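Local atomic coordinates of putative L-alanine-DL-glutamate epimerase (Burkholderia xenovorans, PDB entry 3GO2), a protein that probably acts as a racemase or epimerase of the mandelate racemase/muconate lactonizing enzyme family and binds magnesium. Residues S43-V49 against V83-G87; E92-L96 against N296-Q300. One frame throughout, in Å; residues are numbered along the deposited sequence.

How the interactions relate
Both interactions use helix 82-103, and they come in series along it. Interaction 1 is at its N-terminal end, where 83-87 meets the start of helix 46-57. Interaction 2 lies further along, where 92-96 meets the start of helix 298-310. Their centres are 14 Å apart; the nearest atoms are about 5 Å apart and do not touch. Interaction 1 stays within the N-terminal domain of the enolase-superfamily fold. Interaction 2 spans nearly 200 residues of sequence and joins that domain to the barrel domain. One helix therefore packs against its own domain near its start and meets the barrel domain further on. Both contacts are buried.

Interaction 1 (S43-V49 against V83-G87); sequences SPGVTAV and VVSEG
Segment 43-49 starts as a type II beta turn from S43 to V46. G45, with phi 102°, sits at the N-cap, and helix 46-57 follows. Segment 83-87 is helical throughout. The closest CA pair is V46 and G87, at 5.2 Å. The CA-to-CB bond of V83 points toward 43-49; with chi1 m its CG1 lies 3.7 Å from S43 CA, 3.4 Å from P44 O and 4.0 Å from V46 CG2. V83 also packs on V83 of a second subunit. V84 points away, but its O is 3.8 Å from V49 CG1. The beta turn and the first turn of helix 46-57 thus pack on the start of helix 82-103, inside the N-terminal capping domain of the enolase superfamily. E86, chi1 m and chi2 t, reaches S43: its OE2 accepts a 2.6 Å hydrogen bond from S43 OG. E86 OE1 is 3.5 Å from V46 CG2. The E86 side chain is about 7 Å from a bound magnesium ion. G87 CA is 4.0 Å from V49 CG1, and a CB there would clash with that methyl.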
# COMPACT_ATOMS: atom_id res chain seq x y z
N SER A 43 27.12 -24.70 -3.48
CA SER A 43 26.35 -25.53 -2.55
C SER A 43 27.18 -26.61 -1.84
O SER A 43 26.83 -27.79 -1.86
CB SER A 43 25.18 -26.19 -3.31
OG SER A 43 24.33 -25.23 -3.91
N PRO A 44 28.27 -26.21 -1.14
CA PRO A 44 28.96 -27.19 -0.32
C PRO A 44 28.07 -27.74 0.80
O PRO A 44 27.29 -26.99 1.38
CB PRO A 44 30.11 -26.38 0.30
CG PRO A 44 29.61 -24.96 0.31
CD PRO A 44 28.75 -24.83 -0.91
N GLY A 45 28.19 -29.03 1.10
CA GLY A 45 27.50 -29.62 2.24
C GLY A 45 26.25 -30.44 1.94
O GLY A 45 25.69 -31.08 2.85
N VAL A 46 25.78 -30.43 0.68
CA VAL A 46 24.53 -31.16 0.37
C VAL A 46 24.64 -32.65 0.71
O VAL A 46 23.72 -33.25 1.28
CB VAL A 46 24.09 -31.01 -1.12
CG1 VAL A 46 22.77 -31.73 -1.34
CG2 VAL A 46 23.97 -29.50 -1.48
N THR A 47 25.77 -33.26 0.37
CA THR A 47 25.99 -34.67 0.67
C THR A 47 25.85 -34.94 2.17
O THR A 47 25.25 -35.94 2.58
CB THR A 47 27.35 -35.18 0.16
OG1 THR A 47 27.48 -34.92 -1.26
CG2 THR A 47 27.53 -36.68 0.47
N ALA A 48 26.39 -34.05 3.00
CA ALA A 48 26.33 -34.25 4.45
C ALA A 48 24.90 -34.20 4.97
O ALA A 48 24.53 -34.96 5.86
CB ALA A 48 27.20 -33.22 5.16
N VAL A 49 24.11 -33.28 4.43
CA VAL A 49 22.69 -33.21 4.74
C VAL A 49 21.96 -34.50 4.40
O VAL A 49 21.21 -35.06 5.21
CB VAL A 49 22.00 -32.00 3.99
CG1 VAL A 49 20.50 -32.02 4.24
CG2 VAL A 49 22.64 -30.67 4.42
N VAL A 83 21.30 -25.32 1.23
CA VAL A 83 21.85 -26.67 1.11
C VAL A 83 21.03 -27.72 1.86
O VAL A 83 20.93 -28.84 1.40
CB VAL A 83 23.35 -26.73 1.48
CG1 VAL A 83 24.21 -25.97 0.47
CG2 VAL A 83 23.59 -26.23 2.80
N VAL A 84 20.39 -27.35 2.97
CA VAL A 84 19.49 -28.25 3.66
C VAL A 84 18.34 -28.61 2.72
O VAL A 84 18.01 -29.78 2.55
CB VAL A 84 18.93 -27.61 4.94
CG1 VAL A 84 17.61 -28.30 5.39
CG2 VAL A 84 19.99 -27.61 6.03
N SER A 85 17.73 -27.60 2.11
CA SER A 85 16.61 -27.87 1.23
C SER A 85 17.05 -28.63 -0.04
O SER A 85 16.27 -29.46 -0.56
CB SER A 85 15.86 -26.58 0.88
OG SER A 85 15.12 -26.14 2.01
N GLU A 86 18.27 -28.40 -0.51
CA GLU A 86 18.80 -29.19 -1.63
C GLU A 86 18.92 -30.66 -1.25
O GLU A 86 18.63 -31.54 -2.06
CB GLU A 86 20.16 -28.70 -2.10
CG GLU A 86 20.15 -27.35 -2.76
CD GLU A 86 21.50 -26.94 -3.24
OE1 GLU A 86 22.17 -27.75 -3.94
OE2 GLU A 86 21.94 -25.79 -2.92
N GLY A 87 19.32 -30.96 -0.02
CA GLY A 87 19.42 -32.35 0.38
C GLY A 87 18.05 -33.01 0.42
O GLY A 87 17.88 -34.15 -0.02

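Interaction 2 (E92-L96 against N296-Q300); sequences ENALL and NGVWQ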
# COMPACT_ATOMS: atom_id res chain seq x y z
N GLU A 92 13.81 -36.46 -2.12
CA GLU A 92 12.49 -36.47 -2.72
C GLU A 92 12.53 -37.05 -4.11
O GLU A 92 11.69 -37.86 -4.49
CB GLU A 92 11.89 -35.05 -2.74
CG GLU A 92 10.55 -35.01 -3.48
CD GLU A 92 9.78 -33.75 -3.20
OE1 GLU A 92 9.68 -32.90 -4.12
OE2 GLU A 92 9.27 -33.64 -2.08
N ASN A 93 13.51 -36.62 -4.90
CA ASN A 93 13.58 -37.06 -6.26
C ASN A 93 13.93 -38.55 -6.37
O ASN A 93 13.45 -39.20 -7.28
CB ASN A 93 14.50 -36.17 -7.07
CG ASN A 93 13.87 -34.86 -7.39
OD1 ASN A 93 12.63 -34.75 -7.42
ND2 ASN A 93 14.70 -33.85 -7.68
N ALA A 94 14.68 -39.08 -5.42
CA ALA A 94 14.98 -40.52 -5.41
C ALA A 94 13.75 -41.30 -4.96
O ALA A 94 13.46 -42.37 -5.50
CB ALA A 94 16.20 -40.83 -4.51
N LEU A 95 13.00 -40.74 -4.01
CA LEU A 95 11.73 -41.35 -3.55
C LEU A 95 10.75 -41.42 -4.72
O LEU A 95 10.07 -42.44 -4.91
CB LEU A 95 11.14 -40.57 -2.38
CG LEU A 95 11.71 -40.78 -0.99
CD1 LEU A 95 11.25 -39.72 -0.00
CD2 LEU A 95 11.28 -42.16 -0.49
N LEU A 96 10.64 -40.35 -5.50
CA LEU A 96 9.69 -40.36 -6.62
C LEU A 96 10.07 -41.43 -7.64
O LEU A 96 9.20 -42.17 -8.12
CB LEU A 96 9.63 -38.99 -7.28
CG LEU A 96 8.96 -37.88 -6.48
CD1 LEU A 96 9.28 -36.54 -7.15
CD2 LEU A 96 7.43 -38.11 -6.35
N ASN A 296 14.77 -28.28 -5.44
CA ASN A 296 13.51 -28.26 -4.66
C ASN A 296 12.89 -29.63 -4.41
O ASN A 296 12.16 -29.82 -3.44
CB ASN A 296 12.48 -27.35 -5.34
CG ASN A 296 12.63 -25.91 -4.95
OD1 ASN A 296 12.08 -25.49 -3.93
ND2 ASN A 296 13.32 -25.13 -5.77
N GLY A 297 13.19 -30.58 -5.30
CA GLY A 297 12.38 -31.77 -5.45
C GLY A 297 11.27 -31.48 -6.43
O GLY A 297 10.66 -30.39 -6.44
N VAL A 298 10.97 -32.44 -7.29
CA VAL A 298 9.94 -32.25 -8.27
C VAL A 298 8.54 -32.10 -7.67
O VAL A 298 7.72 -31.36 -8.23
CB VAL A 298 10.00 -33.40 -9.35
CG1 VAL A 298 8.73 -33.46 -10.20
CG2 VAL A 298 11.25 -33.23 -10.21
N TRP A 299 8.24 -32.78 -6.56
CA TRP A 299 6.90 -32.68 -5.98
C TRP A 299 6.69 -31.28 -5.46
O TRP A 299 5.65 -30.66 -5.70
CB TRP A 299 6.69 -33.71 -4.88
CG TRP A 299 5.27 -33.89 -4.49
CD1 TRP A 299 4.66 -33.44 -3.36
CD2 TRP A 299 4.27 -34.57 -5.25
NE1 TRP A 299 3.33 -33.83 -3.36
CE2 TRP A 299 3.08 -34.52 -4.51
CE3 TRP A 299 4.28 -35.27 -6.46
CZ2 TRP A 299 1.89 -35.12 -4.97
CZ3 TRP A 299 3.11 -35.85 -6.89
CH2 TRP A 299 1.95 -35.77 -6.15
N GLN A 300 7.69 -30.74 -4.77
CA GLN A 300 7.62 -29.37 -4.30
C GLN A 300 7.56 -28.40 -5.49
O GLN A 300 6.85 -27.39 -5.42
CB GLN A 300 8.82 -29.04 -3.41
CG GLN A 300 9.02 -29.96 -2.20
CD GLN A 300 7.74 -30.26 -1.45
OE1 GLN A 300 7.00 -29.34 -1.09
NE2 GLN A 300 7.44 -31.55 -1.26
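This contact joins the N-terminal capping domain to the (β/α)-barrel domain of the enolase-superfamily fold. Side chains of helix 82-103 accept hydrogen bonds from NH groups at the N-terminus of helix 298-310. The backbones are nearest at E92 and G297, whose CA atoms are 5.4 Å apart.

Hydrogen bonds dominate. N93 OD1 accepts from V298 N at 2.8 Å. E92 OE1 accepts from Q300 N at 3.0 Å, and weakly from W299 N at 2.8 Å with a poor angle. These NH groups are in the first turn of the helix, so E92 and N93 supply acceptors from another helix. G297 holds the N-cap position but has no side chain to do this. N93 ND2 bonds to T293 O.

G297 packs closely on E92. Its phi is 87° and psi 140°, and its C is 3.1 Å from E92 OE1. A CB there would clash with that oxygen and crowd the carbonyl before it.

Apolar contacts lie beside the polar group. L96 CD1 is 3.9 Å from V298 CB. L96 CD2 is 4.2 Å from W299 CE3, meeting the ring obliquely. H65 stacks edge-to-face with W299, and L111 of a third subunit packs on it.

The second carboxylate oxygen of E92 takes a side-chain donor, Q300 NE2, which also bonds to E66 OE1. Q300 NE2 to E92 OE2 is 2.9 Å and almost straight, at 177°.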